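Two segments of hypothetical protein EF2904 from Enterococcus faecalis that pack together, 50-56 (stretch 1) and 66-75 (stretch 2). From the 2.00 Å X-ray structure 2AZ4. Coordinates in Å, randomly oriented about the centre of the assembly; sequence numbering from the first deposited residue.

Stretch 1 (50-56) HIETLIN
Stretch 2, residues 66-75: LYDPRLGYEY

How are the two backbones arranged? Stretch 1 is a helix from Ile 51 to Asn 56 with His 50 at the N-cap position; Leu 54 N hydrogen-bonds to His 50 O at 3.1 Å and Ile 55 N to Ile 51 O at 2.7 Å. Stretch 2 is irregular, broken by a 3-10 segment from Pro 69 to Leu 71, just after which Gly 72 N hydrogen-bonds to Pro 69 O at 2.9 Å. Gly 72 follows at phi/psi 71/25, a positive phi that favours glycine, and Tyr 73 returns to -77/138. The nearest CA atoms across the stretches are those of Glu 52 and Tyr 73, 7.0 Å apart.

What holds them together? No hydrogen bond crosses the contact, which buries 340 Å² and rests on apolar packing. Ile 51 points toward stretch 2 with chi1 t (-169°) and chi2 at 128°, between wells. This places its CD1 over one face of the Tyr 67 ring (chi1 m, chi2 -60°), 3.6 Å from the centroid and 14° off the normal, a CH-pi contact. Ile 51 CD1 also lies 4.0 Å from Leu 71 CD1 (chi1 m, chi2 t), while Ile 51 CG2 meets Tyr 73 CB at 4.1 Å.

How does Ile 55 extend this surface? One helical turn on, with chi1 and chi2 both m, it brings CG1 to 3.8 Å from Tyr 73 CE1. Tyr 73 has chi1 t (156°) and chi2 81°, and its ring receives Ile 55 obliquely.

Where do the polar groups go? Glu 52 bends back (chi1 -105°, chi2 79°, chi3 39°), so OE1 accepts from His 50 NE2 at 2.7 Å while OE2 stands 3.8 Å from Tyr 73 CA, in contact only. In stretch 2, Arg 70 (m, t, m, 175°) folds onto Asp 68 (chi1 t), its NH2 forming a salt bridge to OD2 at 2.7 Å.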

ATOM      1  N   HIS A  50      13.110 -12.881  12.491  1.00 25.86           N
ATOM      2  CA  HIS A  50      13.959 -12.303  13.538  1.00 26.96           C
ATOM      3  C   HIS A  50      14.826 -11.205  12.914  1.00 26.14           C
ATOM      4  O   HIS A  50      15.308 -11.357  11.786  1.00 25.01           O
ATOM      5  CB  HIS A  50      14.852 -13.396  14.133  1.00 28.41           C
ATOM      6  CG  HIS A  50      15.639 -12.968  15.330  1.00 31.58           C
ATOM      7  ND1 HIS A  50      15.415 -13.489  16.591  1.00 36.55           N
ATOM      8  CD2 HIS A  50      16.662 -12.088  15.464  1.00 35.08           C
ATOM      9  CE1 HIS A  50      16.267 -12.949  17.447  1.00 35.96           C
ATOM     10  NE2 HIS A  50      17.024 -12.085  16.790  1.00 37.09           N
ATOM     11  N   ILE A  51      15.015 -10.107  13.641  1.00 26.08           N
ATOM     12  CA  ILE A  51      15.824  -8.989  13.143  1.00 26.00           C
ATOM     13  C   ILE A  51      17.203  -9.411  12.581  1.00 26.46           C
ATOM     14  O   ILE A  51      17.598  -8.975  11.503  1.00 26.57           O
ATOM     15  CB  ILE A  51      15.906  -7.823  14.161  1.00 25.95           C
ATOM     16  CG1 ILE A  51      16.516  -6.570  13.501  1.00 25.86           C
ATOM     17  CG2 ILE A  51      16.589  -8.262  15.465  1.00 24.93           C
ATOM     18  CD1 ILE A  51      15.680  -5.325  13.690  1.00 25.73           C
ATOM     19  N   GLU A  52      17.897 -10.303  13.278  1.00 27.48           N
ATOM     20  CA  GLU A  52      19.211 -10.803  12.841  1.00 28.05           C
ATOM     21  C   GLU A  52      19.152 -11.496  11.489  1.00 27.41           C
ATOM     22  O   GLU A  52      20.040 -11.335  10.652  1.00 27.85           O
ATOM     23  CB  GLU A  52      19.770 -11.776  13.880  1.00 28.86           C
ATOM     24  CG  GLU A  52      20.883 -11.198  14.741  1.00 33.56           C
ATOM     25  CD  GLU A  52      20.382 -10.305  15.858  1.00 39.25           C
ATOM     26  OE1 GLU A  52      19.336 -10.639  16.468  1.00 43.16           O
ATOM     27  OE2 GLU A  52      21.049  -9.276  16.141  1.00 42.31           O
ATOM     28  N   THR A  53      18.098 -12.273  11.287  1.00 26.48           N
ATOM     29  CA  THR A  53      17.886 -12.996  10.051  1.00 26.05           C
ATOM     30  C   THR A  53      17.694 -11.996   8.921  1.00 25.38           C
ATOM     31  O   THR A  53      18.303 -12.131   7.860  1.00 24.49           O
ATOM     32  CB  THR A  53      16.681 -13.962  10.184  1.00 26.07           C
ATOM     33  OG1 THR A  53      16.915 -14.837  11.298  1.00 27.23           O
ATOM     34  CG2 THR A  53      16.488 -14.801   8.932  1.00 26.20           C
ATOM     35  N   LEU A  54      16.868 -10.981   9.177  1.00 24.56           N
ATOM     36  CA  LEU A  54      16.597  -9.923   8.210  1.00 24.21           C
ATOM     37  C   LEU A  54      17.838  -9.077   7.929  1.00 24.26           C
ATOM     38  O   LEU A  54      18.083  -8.703   6.788  1.00 24.18           O
ATOM     39  CB  LEU A  54      15.417  -9.039   8.664  1.00 23.97           C
ATOM     40  CG  LEU A  54      14.027  -9.685   8.858  1.00 23.01           C
ATOM     41  CD1 LEU A  54      13.046  -8.628   9.353  1.00 22.89           C
ATOM     42  CD2 LEU A  54      13.515 -10.337   7.591  1.00 23.80           C
ATOM     43  N   ILE A  55      18.617  -8.796   8.973  1.00 24.35           N
ATOM     44  CA  ILE A  55      19.860  -8.053   8.843  1.00 25.51           C
ATOM     45  C   ILE A  55      20.853  -8.868   7.981  1.00 26.04           C
ATOM     46  O   ILE A  55      21.301  -8.394   6.930  1.00 26.59           O
ATOM     47  CB  ILE A  55      20.438  -7.682  10.248  1.00 25.18           C
ATOM     48  CG1 ILE A  55      19.647  -6.510  10.848  1.00 25.46           C
ATOM     49  CG2 ILE A  55      21.922  -7.329  10.168  1.00 26.80           C
ATOM     50  CD1 ILE A  55      19.723  -5.230  10.044  1.00 23.82           C
ATOM     51  N   ASN A  56      21.123 -10.104   8.410  1.00 26.50           N
ATOM     52  CA  ASN A  56      22.055 -11.026   7.733  1.00 26.83           C
ATOM     53  C   ASN A  56      21.716 -11.273   6.264  1.00 26.53           C
ATOM     54  O   ASN A  56      22.582 -11.534   5.449  1.00 26.96           O
ATOM     55  CB  ASN A  56      22.100 -12.369   8.464  1.00 26.99           C
ATOM     56  CG  ASN A  56      22.817 -12.295   9.810  1.00 30.00           C
ATOM     57  OD1 ASN A  56      23.416 -11.282  10.157  1.00 34.27           O
ATOM     58  ND2 ASN A  56      22.762 -13.383  10.571  1.00 33.63           N
ATOM     59  N   LEU A  66      17.509   2.979  16.317  1.00 22.55           N
ATOM     60  CA  LEU A  66      16.188   3.077  15.731  1.00 21.20           C
ATOM     61  C   LEU A  66      15.360   1.821  16.027  1.00 21.02           C
ATOM     62  O   LEU A  66      14.158   1.915  16.299  1.00 21.13           O
ATOM     63  CB  LEU A  66      16.283   3.359  14.219  1.00 21.42           C
ATOM     64  CG  LEU A  66      15.014   3.908  13.534  1.00 21.17           C
ATOM     65  CD1 LEU A  66      14.660   5.326  13.948  1.00 18.26           C
ATOM     66  CD2 LEU A  66      15.071   3.813  12.010  1.00 20.51           C
ATOM     67  N   TYR A  67      15.982   0.646  15.995  1.00 20.13           N
ATOM     68  CA  TYR A  67      15.214  -0.573  16.256  1.00 19.92           C
ATOM     69  C   TYR A  67      14.965  -0.704  17.759  1.00 20.10           C
ATOM     70  O   TYR A  67      15.737  -0.182  18.555  1.00 21.08           O
ATOM     71  CB  TYR A  67      15.892  -1.828  15.700  1.00 18.85           C
ATOM     72  CG  TYR A  67      16.026  -1.858  14.194  1.00 17.91           C
ATOM     73  CD1 TYR A  67      14.893  -1.799  13.361  1.00 17.88           C
ATOM     74  CD2 TYR A  67      17.272  -1.959  13.595  1.00 16.82           C
ATOM     75  CE1 TYR A  67      15.026  -1.828  11.985  1.00 18.49           C
ATOM     76  CE2 TYR A  67      17.410  -1.987  12.205  1.00 16.27           C
ATOM     77  CZ  TYR A  67      16.292  -1.926  11.415  1.00 16.84           C
ATOM     78  OH  TYR A  67      16.424  -1.978  10.043  1.00 18.43           O
ATOM     79  N   ASP A  68      13.861  -1.353  18.125  1.00 20.47           N
ATOM     80  CA  ASP A  68      13.473  -1.563  19.526  1.00 20.56           C
ATOM     81  C   ASP A  68      14.671  -2.203  20.227  1.00 20.81           C
ATOM     82  O   ASP A  68      15.068  -3.288  19.856  1.00 20.24           O
ATOM     83  CB  ASP A  68      12.243  -2.486  19.544  1.00 20.54           C
ATOM     84  CG  ASP A  68      11.678  -2.757  20.961  1.00 21.84           C
ATOM     85  OD1 ASP A  68      12.296  -2.383  21.977  1.00 20.42           O
ATOM     86  OD2 ASP A  68      10.579  -3.364  21.030  1.00 22.95           O
ATOM     87  N   PRO A  69      15.258  -1.529  21.233  1.00 21.79           N
ATOM     88  CA  PRO A  69      16.434  -2.096  21.914  1.00 23.02           C
ATOM     89  C   PRO A  69      16.223  -3.497  22.492  1.00 23.79           C
ATOM     90  O   PRO A  69      17.179  -4.276  22.567  1.00 24.56           O
ATOM     91  CB  PRO A  69      16.674  -1.129  23.080  1.00 22.94           C
ATOM     92  CG  PRO A  69      15.470  -0.298  23.169  1.00 23.19           C
ATOM     93  CD  PRO A  69      14.876  -0.233  21.809  1.00 21.90           C
ATOM     94  N   ARG A  70      14.987  -3.811  22.893  1.00 23.56           N
ATOM     95  CA  ARG A  70      14.677  -5.101  23.511  1.00 23.77           C
ATOM     96  C   ARG A  70      14.958  -6.273  22.565  1.00 23.76           C
ATOM     97  O   ARG A  70      15.111  -7.410  22.999  1.00 22.99           O
ATOM     98  CB  ARG A  70      13.216  -5.130  23.981  1.00 23.56           C
ATOM     99  CG  ARG A  70      12.821  -3.986  24.945  1.00 24.74           C
ATOM    100  CD  ARG A  70      11.334  -4.054  25.247  1.00 24.33           C
ATOM    101  NE  ARG A  70      10.542  -3.734  24.053  1.00 25.08           N
ATOM    102  CZ  ARG A  70       9.222  -3.803  23.991  1.00 24.70           C
ATOM    103  NH1 ARG A  70       8.527  -4.199  25.050  1.00 26.41           N
ATOM    104  NH2 ARG A  70       8.593  -3.476  22.872  1.00 24.69           N
ATOM    105  N   LEU A  71      15.014  -5.993  21.269  1.00 23.62           N
ATOM    106  CA  LEU A  71      15.333  -7.025  20.278  1.00 24.23           C
ATOM    107  C   LEU A  71      16.778  -7.519  20.417  1.00 24.93           C
ATOM    108  O   LEU A  71      17.126  -8.599  19.927  1.00 24.97           O
ATOM    109  CB  LEU A  71      15.091  -6.503  18.848  1.00 24.10           C
ATOM    110  CG  LEU A  71      13.650  -6.159  18.435  1.00 22.83           C
ATOM    111  CD1 LEU A  71      13.632  -5.401  17.084  1.00 22.15           C
ATOM    112  CD2 LEU A  71      12.764  -7.405  18.377  1.00 19.12           C
ATOM    113  N   GLY A  72      17.617  -6.737  21.084  1.00 25.87           N
ATOM    114  CA  GLY A  72      19.002  -7.136  21.295  1.00 28.10           C
ATOM    115  C   GLY A  72      19.834  -7.096  20.027  1.00 29.41           C
ATOM    116  O   GLY A  72      20.842  -7.803  19.910  1.00 29.68           O
ATOM    117  N   TYR A  73      19.411  -6.265  19.073  1.00 30.16           N
ATOM    118  CA  TYR A  73      20.183  -6.038  17.859  1.00 30.61           C
ATOM    119  C   TYR A  73      21.330  -5.106  18.224  1.00 31.07           C
ATOM    120  O   TYR A  73      21.140  -4.152  18.971  1.00 30.58           O
ATOM    121  CB  TYR A  73      19.288  -5.414  16.784  1.00 30.61           C
ATOM    122  CG  TYR A  73      20.032  -4.635  15.735  1.00 29.88           C
ATOM    123  CD1 TYR A  73      20.649  -5.289  14.668  1.00 28.90           C
ATOM    124  CD2 TYR A  73      20.132  -3.245  15.812  1.00 29.43           C
ATOM    125  CE1 TYR A  73      21.344  -4.579  13.699  1.00 30.94           C
ATOM    126  CE2 TYR A  73      20.830  -2.525  14.851  1.00 30.24           C
ATOM    127  CZ  TYR A  73      21.418  -3.199  13.793  1.00 30.56           C
ATOM    128  OH  TYR A  73      22.107  -2.498  12.840  1.00 32.38           O
ATOM    129  N   GLU A  74      22.521  -5.389  17.714  1.00 31.95           N
ATOM    130  CA  GLU A  74      23.670  -4.514  17.955  1.00 33.33           C
ATOM    131  C   GLU A  74      24.114  -3.877  16.641  1.00 32.35           C
ATOM    132  O   GLU A  74      24.557  -4.580  15.723  1.00 31.72           O
ATOM    133  CB  GLU A  74      24.832  -5.293  18.594  1.00 33.63           C
ATOM    134  CG  GLU A  74      25.871  -4.372  19.269  1.00 35.77           C
ATOM    135  CD  GLU A  74      26.769  -5.099  20.277  1.00 37.14           C
ATOM    136  OE1 GLU A  74      26.986  -6.331  20.135  1.00 39.83           O
ATOM    137  OE2 GLU A  74      27.256  -4.419  21.219  1.00 42.14           O
ATOM    138  N   TYR A  75      23.969  -2.553  16.550  1.00 31.90           N
ATOM    139  CA  TYR A  75      24.353  -1.827  15.341  1.00 31.81           C
ATOM    140  C   TYR A  75      25.848  -1.844  15.089  1.00 32.69           C
ATOM    141  O   TYR A  75      26.636  -1.525  15.979  1.00 32.15           O
ATOM    142  CB  TYR A  75      23.893  -0.370  15.366  1.00 30.86           C
ATOM    143  CG  TYR A  75      24.425   0.424  14.188  1.00 29.61           C
ATOM    144  CD1 TYR A  75      23.831   0.331  12.930  1.00 29.25           C
ATOM    145  CD2 TYR A  75      25.537   1.244  14.325  1.00 28.57           C
ATOM    146  CE1 TYR A  75      24.324   1.042  11.847  1.00 28.00           C
ATOM    147  CE2 TYR A  75      26.038   1.946  13.258  1.00 27.44           C
ATOM    148  CZ  TYR A  75      25.429   1.851  12.027  1.00 29.30           C
ATOM    149  OH  TYR A  75      25.932   2.576  10.976  1.00 28.29           O
TER